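Local coordinates for glucose-6-phosphate isomerase like protein (Thermus thermophilus, PDB 1WIW), which probably isomerises the sugar phosphates glucose 6-phosphate and mannose 6-phosphate, at residues L42-G47 / A78-L83; V102-P105 / L109-Y112; L67-G70 / E76-G79. All blocks are in the same frame, centred on the assembly; numbering follows the deposited sequence.

Contact 1 of 3, residues L42-G47 / A78-L83; sequences LGYGEG and AGMALL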
loop_
_atom_site.group_PDB
_atom_site.type_symbol
_atom_site.label_atom_id
_atom_site.label_comp_id
_atom_site.label_asym_id
_atom_site.label_seq_id
_atom_site.Cartn_x
_atom_site.Cartn_y
_atom_site.Cartn_z
ATOM N N LEU B 42 -7.471 -5.875 -15.811
ATOM C CA LEU B 42 -7.099 -4.613 -15.188
ATOM C C LEU B 42 -8.273 -4.305 -14.271
ATOM O O LEU B 42 -9.405 -4.188 -14.733
ATOM C CB LEU B 42 -6.948 -3.525 -16.252
ATOM C CG LEU B 42 -6.519 -2.131 -15.795
ATOM C CD1 LEU B 42 -5.197 -2.205 -15.046
ATOM C CD2 LEU B 42 -6.389 -1.232 -17.009
ATOM N N GLY B 43 -8.014 -4.188 -12.974
ATOM C CA GLY B 43 -9.104 -3.933 -12.054
ATOM C C GLY B 43 -9.063 -2.631 -11.284
ATOM O O GLY B 43 -8.004 -2.037 -11.089
ATOM N N TYR B 44 -10.244 -2.199 -10.848
ATOM C CA TYR B 44 -10.412 -0.974 -10.080
ATOM C C TYR B 44 -11.366 -1.246 -8.925
ATOM O O TYR B 44 -12.267 -2.083 -9.040
ATOM C CB TYR B 44 -10.993 0.131 -10.963
ATOM C CG TYR B 44 -10.185 0.394 -12.211
ATOM C CD1 TYR B 44 -10.357 -0.383 -13.355
ATOM C CD2 TYR B 44 -9.223 1.401 -12.237
ATOM C CE1 TYR B 44 -9.589 -0.158 -14.497
ATOM C CE2 TYR B 44 -8.453 1.632 -13.368
ATOM C CZ TYR B 44 -8.640 0.851 -14.493
ATOM O OH TYR B 44 -7.874 1.086 -15.611
ATOM N N GLY B 45 -11.164 -0.542 -7.816
ATOM C CA GLY B 45 -12.027 -0.711 -6.659
ATOM C C GLY B 45 -12.187 -2.152 -6.212
ATOM O O GLY B 45 -11.203 -2.821 -5.900
ATOM N N GLU B 46 -13.435 -2.622 -6.191
ATOM C CA GLU B 46 -13.770 -3.979 -5.773
ATOM C C GLU B 46 -13.225 -5.051 -6.706
ATOM O O GLU B 46 -13.343 -6.241 -6.420
ATOM C CB GLU B 46 -15.293 -4.131 -5.657
ATOM C CG GLU B 46 -15.909 -3.375 -4.472
ATOM C CD GLU B 46 -17.436 -3.417 -4.462
ATOM O OE1 GLU B 46 -18.017 -4.325 -5.101
ATOM O OE2 GLU B 46 -18.049 -2.546 -3.802
ATOM N N GLY B 47 -12.629 -4.632 -7.820
ATOM C CA GLY B 47 -12.086 -5.596 -8.758
ATOM C C GLY B 47 -10.566 -5.639 -8.823
ATOM O O GLY B 47 -9.997 -6.549 -9.429
ATOM N N ALA B 78 -12.940 3.853 -18.716
ATOM C CA ALA B 78 -13.406 4.131 -20.067
ATOM C C ALA B 78 -12.230 4.429 -20.983
ATOM O O ALA B 78 -12.229 4.052 -22.154
ATOM C CB ALA B 78 -14.370 5.304 -20.054
ATOM N N GLY B 79 -11.228 5.111 -20.441
ATOM C CA GLY B 79 -10.057 5.445 -21.228
ATOM C C GLY B 79 -9.361 4.193 -21.716
ATOM O O GLY B 79 -9.162 4.013 -22.918
HETATM N N MSE B 80 -8.992 3.321 -20.782
HETATM C CA MSE B 80 -8.317 2.077 -21.127
HETATM C C MSE B 80 -9.123 1.304 -22.163
HETATM O O MSE B 80 -8.560 0.697 -23.075
HETATM C CB MSE B 80 -8.115 1.217 -19.880
HETATM C CG MSE B 80 -7.248 1.868 -18.825
HETATM SE SE MSE B 80 -5.530 2.395 -19.525
HETATM C CE MSE B 80 -5.924 4.245 -19.907
ATOM N N ALA B 81 -10.443 1.330 -22.016
ATOM C CA ALA B 81 -11.324 0.642 -22.946
ATOM C C ALA B 81 -11.090 1.213 -24.338
ATOM O O ALA B 81 -10.971 0.474 -25.319
ATOM C CB ALA B 81 -12.771 0.841 -22.535
ATOM N N LEU B 82 -11.018 2.536 -24.410
ATOM C CA LEU B 82 -10.794 3.226 -25.671
ATOM C C LEU B 82 -9.432 2.823 -26.234
ATOM O O LEU B 82 -9.322 2.448 -27.401
ATOM C CB LEU B 82 -10.857 4.739 -25.449
ATOM C CG LEU B 82 -11.167 5.606 -26.667
ATOM C CD1 LEU B 82 -12.517 5.206 -27.252
ATOM C CD2 LEU B 82 -11.176 7.069 -26.255
ATOM N N LEU B 83 -8.398 2.900 -25.402
ATOM C CA LEU B 83 -7.052 2.517 -25.821
ATOM C C LEU B 83 -7.080 1.123 -26.435
ATOM O O LEU B 83 -6.445 0.870 -27.459
ATOM C CB LEU B 83 -6.092 2.525 -24.626
ATOM C CG LEU B 83 -5.278 3.795 -24.373
ATOM C CD1 LEU B 83 -4.258 3.959 -25.489
ATOM C CD2 LEU B 83 -6.197 5.008 -24.290
#
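L42 and M80 have the closest alpha carbons here, 9.0 Å from CA to CA, so segments 42-47 and 78-83 meet through side chains, with no hydrogen bond between them. This is the sheet-to-helix packing of the N-terminal SIS-type domain, a helix packed on one face of the parallel sheet and here meeting its outermost strand within the chain. M80, present as selenomethionine, does all the touching on the helix side. L42 reaches it through one methyl, CD2, which sits 3.7 Å from M80 CG. With CG anti to the backbone N (chi1 -178°), the leucine stretches out from the strand toward the helix. Y44 comes in from two residues further along and presents its phenol end: OH is 3.4 Å from M80 CG, the two side chains crossing at about a right angle. That is van der Waals contact between a hydroxyl and a methylene. The M80 chain bends at both chi2 and chi3, which turns SE and CE away from the strand once CG has made its contacts; W59 also packs against this side chain. At the end of the strand, Y44 to G47 form a type II' turn that swings the chain toward helix 48-54. E46, carried on the turn, faces another way, forming a salt bridge with R185. G47 N closes the turn with a 2.8 Å hydrogen bond to Y44 O.

Contact 2 of 3, residues V102-P105 / L109-Y112; sequences VHIP and LAPY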
loop_
_atom_site.group_PDB
_atom_site.type_symbol
_atom_site.label_atom_id
_atom_site.label_comp_id
_atom_site.label_asym_id
_atom_site.label_seq_id
_atom_site.Cartn_x
_atom_site.Cartn_y
_atom_site.Cartn_z
ATOM N N VAL B 102 -20.816 -7.781 -17.768
ATOM C CA VAL B 102 -21.030 -8.745 -16.691
ATOM C C VAL B 102 -21.205 -7.948 -15.397
ATOM O O VAL B 102 -20.308 -7.216 -14.975
ATOM C CB VAL B 102 -19.837 -9.708 -16.559
ATOM C CG1 VAL B 102 -20.112 -10.737 -15.474
ATOM C CG2 VAL B 102 -19.592 -10.403 -17.886
ATOM N N HIS B 103 -22.362 -8.107 -14.764
ATOM C CA HIS B 103 -22.682 -7.349 -13.563
ATOM C C HIS B 103 -22.346 -7.977 -12.209
ATOM O O HIS B 103 -22.648 -9.143 -11.941
ATOM C CB HIS B 103 -24.168 -6.979 -13.588
ATOM C CG HIS B 103 -24.540 -5.912 -12.610
ATOM N ND1 HIS B 103 -25.613 -6.026 -11.754
ATOM C CD2 HIS B 103 -23.975 -4.708 -12.346
ATOM C CE1 HIS B 103 -25.692 -4.944 -11.000
ATOM N NE2 HIS B 103 -24.709 -4.128 -11.339
ATOM N N ILE B 104 -21.699 -7.179 -11.367
ATOM C CA ILE B 104 -21.336 -7.576 -10.012
ATOM C C ILE B 104 -21.637 -6.362 -9.142
ATOM O O ILE B 104 -20.848 -5.416 -9.084
ATOM C CB ILE B 104 -19.830 -7.922 -9.863
ATOM C CG1 ILE B 104 -19.489 -9.194 -10.636
ATOM C CG2 ILE B 104 -19.493 -8.150 -8.384
ATOM C CD1 ILE B 104 -19.607 -9.068 -12.126
ATOM N N PRO B 105 -22.802 -6.357 -8.479
ATOM C CA PRO B 105 -23.175 -5.232 -7.619
ATOM C C PRO B 105 -22.171 -4.969 -6.488
ATOM O O PRO B 105 -21.416 -5.857 -6.084
ATOM C CB PRO B 105 -24.570 -5.621 -7.114
ATOM C CG PRO B 105 -24.580 -7.122 -7.210
ATOM C CD PRO B 105 -23.869 -7.373 -8.516
ATOM N N LEU B 109 -17.668 -7.989 -0.159
ATOM C CA LEU B 109 -17.277 -9.351 -0.527
ATOM C C LEU B 109 -17.130 -9.564 -2.036
ATOM O O LEU B 109 -16.781 -10.658 -2.486
ATOM C CB LEU B 109 -18.300 -10.351 0.032
ATOM C CG LEU B 109 -18.651 -10.151 1.510
ATOM C CD1 LEU B 109 -19.639 -11.231 1.945
ATOM C CD2 LEU B 109 -17.379 -10.202 2.361
ATOM N N ALA B 110 -17.383 -8.521 -2.820
ATOM C CA ALA B 110 -17.275 -8.647 -4.268
ATOM C C ALA B 110 -15.920 -9.171 -4.776
ATOM O O ALA B 110 -15.859 -9.804 -5.831
ATOM C CB ALA B 110 -17.605 -7.311 -4.934
ATOM N N PRO B 111 -14.815 -8.916 -4.045
ATOM C CA PRO B 111 -13.534 -9.427 -4.549
ATOM C C PRO B 111 -13.574 -10.921 -4.859
ATOM O O PRO B 111 -13.005 -11.371 -5.854
ATOM C CB PRO B 111 -12.564 -9.084 -3.426
ATOM C CG PRO B 111 -13.089 -7.751 -2.970
ATOM C CD PRO B 111 -14.596 -8.017 -2.896
ATOM N N TYR B 112 -14.247 -11.691 -4.011
ATOM C CA TYR B 112 -14.360 -13.126 -4.249
ATOM C C TYR B 112 -15.109 -13.389 -5.548
ATOM O O TYR B 112 -14.721 -14.254 -6.333
ATOM C CB TYR B 112 -15.095 -13.825 -3.097
ATOM C CG TYR B 112 -15.607 -15.219 -3.465
ATOM C CD1 TYR B 112 -16.870 -15.393 -4.030
ATOM C CD2 TYR B 112 -14.797 -16.348 -3.305
ATOM C CE1 TYR B 112 -17.319 -16.665 -4.435
ATOM C CE2 TYR B 112 -15.233 -17.620 -3.708
ATOM C CZ TYR B 112 -16.494 -17.769 -4.273
ATOM O OH TYR B 112 -16.921 -19.013 -4.686
#
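I104 and A110 bring the two backbones to within 7.1 Å, CA to CA, where the chain leaves strand 102-103 and turns back into helix 110-121. This is a short strand-loop-helix connection of the alpha/beta SIS-type domain, and no hydrogen bond spans the two segments. The meeting is methyl to methyl: I104 CG2 lies 4.0 Å from A110 CB. CG1 of the isoleucine stands anti to the carbonyl carbon (chi1 -68°), which leaves CG2 to face the start of the helix while the end of the side chain, CD1, leads away from it. Contact between the segments is therefore limited on the isoleucine side to a single branch methyl, and on the helix side to the one methyl that A110 has. The isoleucine as a whole also packs on V94 of the adjacent strand and on P29, and the start of helix 110-121 is backed by W259 of helix 251-272. Within the first segment, P105 CD sits 3.8 Å above one face of the H103 imidazole, offset toward the rim. P105 meets the helix through its backbone, with O 4.2 Å from A110 CB.

Contact 3 of 3, residues L67-G70 / E76-G79; sequences LLEG and EAAG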
loop_
_atom_site.group_PDB
_atom_site.type_symbol
_atom_site.label_atom_id
_atom_site.label_comp_id
_atom_site.label_asym_id
_atom_site.label_seq_id
_atom_site.Cartn_x
_atom_site.Cartn_y
_atom_site.Cartn_z
ATOM N N LEU B 67 -11.877 -5.906 -18.005
ATOM C CA LEU B 67 -11.815 -4.626 -17.309
ATOM C C LEU B 67 -12.735 -4.736 -16.098
ATOM O O LEU B 67 -13.949 -4.641 -16.235
ATOM C CB LEU B 67 -12.298 -3.523 -18.253
ATOM C CG LEU B 67 -11.651 -2.140 -18.188
ATOM C CD1 LEU B 67 -10.139 -2.269 -18.287
ATOM C CD2 LEU B 67 -12.194 -1.282 -19.331
ATOM N N LEU B 68 -12.155 -4.950 -14.919
ATOM C CA LEU B 68 -12.942 -5.100 -13.695
ATOM C C LEU B 68 -13.244 -3.740 -13.071
ATOM O O LEU B 68 -12.507 -3.260 -12.205
ATOM C CB LEU B 68 -12.189 -5.997 -12.702
ATOM C CG LEU B 68 -11.599 -7.275 -13.314
ATOM C CD1 LEU B 68 -11.005 -8.156 -12.223
ATOM C CD2 LEU B 68 -12.681 -8.033 -14.068
ATOM N N GLU B 69 -14.339 -3.132 -13.517
ATOM C CA GLU B 69 -14.749 -1.812 -13.049
ATOM C C GLU B 69 -15.474 -1.863 -11.712
ATOM O O GLU B 69 -16.702 -1.738 -11.653
ATOM C CB GLU B 69 -15.641 -1.155 -14.102
ATOM C CG GLU B 69 -15.011 -1.149 -15.480
ATOM C CD GLU B 69 -15.878 -0.485 -16.532
ATOM O OE1 GLU B 69 -15.462 -0.475 -17.711
ATOM O OE2 GLU B 69 -16.965 0.024 -16.185
ATOM N N GLY B 70 -14.696 -2.029 -10.645
ATOM C CA GLY B 70 -15.254 -2.112 -9.306
ATOM C C GLY B 70 -15.391 -0.788 -8.581
ATOM O O GLY B 70 -15.524 -0.764 -7.354
ATOM N N GLU B 76 -11.066 6.673 -15.672
ATOM C CA GLU B 76 -9.954 5.958 -16.288
ATOM C C GLU B 76 -10.384 4.692 -17.027
ATOM O O GLU B 76 -9.944 4.445 -18.151
ATOM C CB GLU B 76 -8.896 5.600 -15.240
ATOM C CG GLU B 76 -7.723 4.820 -15.817
ATOM C CD GLU B 76 -6.558 4.706 -14.857
ATOM O OE1 GLU B 76 -6.725 4.112 -13.772
ATOM O OE2 GLU B 76 -5.468 5.216 -15.192
ATOM N N ALA B 77 -11.240 3.892 -16.399
ATOM C CA ALA B 77 -11.715 2.648 -17.002
ATOM C C ALA B 77 -12.125 2.836 -18.458
ATOM O O ALA B 77 -11.713 2.072 -19.329
ATOM C CB ALA B 77 -12.886 2.093 -16.204
ATOM N N ALA B 78 -12.940 3.853 -18.716
ATOM C CA ALA B 78 -13.406 4.131 -20.067
ATOM C C ALA B 78 -12.230 4.429 -20.983
ATOM O O ALA B 78 -12.229 4.052 -22.154
ATOM C CB ALA B 78 -14.370 5.304 -20.054
ATOM N N GLY B 79 -11.228 5.111 -20.441
ATOM C CA GLY B 79 -10.057 5.445 -21.228
ATOM C C GLY B 79 -9.361 4.193 -21.716
ATOM O O GLY B 79 -9.162 4.013 -22.918
#
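L67 and E69 both reach toward A77, a small residue in the first turn of helix 76-83, consistent with the close approach of the strand: the E69 and A77 alpha carbons are 6.7 Å apart. E69 leaves the strand with CG anti to the carbonyl carbon (chi1 -52°) and then runs fully extended to its carboxylate. This long, straight chain passes alongside the alanine methyl, so A77 CB touches it at several points, 3.9 Å from E69 CG and equally far from E69 OE1. The contact with the methyl is packing only. OE1, besides touching the methyl, makes a salt bridge to R93 NE on the neighbouring strand 90-95, and that bond anchors the tip of the chain. L67 approaches the helix along a different line: its CD2 methyl rests 3.4 Å from A77 O, against the backbone and not the methyl. A chi1 of -145°, off the staggered value, brings CD2 to that carbonyl oxygen. L68 and E69 are each the centre of an inverse gamma turn; the bond from G70 N to L68 O is 3.0 Å, and that from E69 N to L67 O is weak. Just before the helix, D73 OD1 accepts a bond from A77 N. In the fold, strand 64-70 lies between the parallel strands 39-45 and 90-95; L67 and E69 face helix 76-83 on one side of the sheet, while L68 packs on Y114 and L118 of helix 110-121 on the other.

Contacts 1 and 3 are two halves of one interface: their centres are 2 Å apart, they share A78 and G79, and helix 76-83 packs through M80 on strand 39-45 and through A77 on strand 64-70. The strands are themselves joined, Y44 N lying 2.8 Å from L68 O. Contact 2, centred 15 Å from contact 1 and 14 Å from contact 3, lies at the far edge strand, 102-103, of the same sheet. It meets contact 1 at the 44-47 turn, where E46 O is 3.8 Å from P111 CG; the nearest atoms of contacts 2 and 3 are about 6 Å apart. G45 and G47 resemble the glycines of a Rossmann-type turn, a likeness that does not by itself establish a binding site.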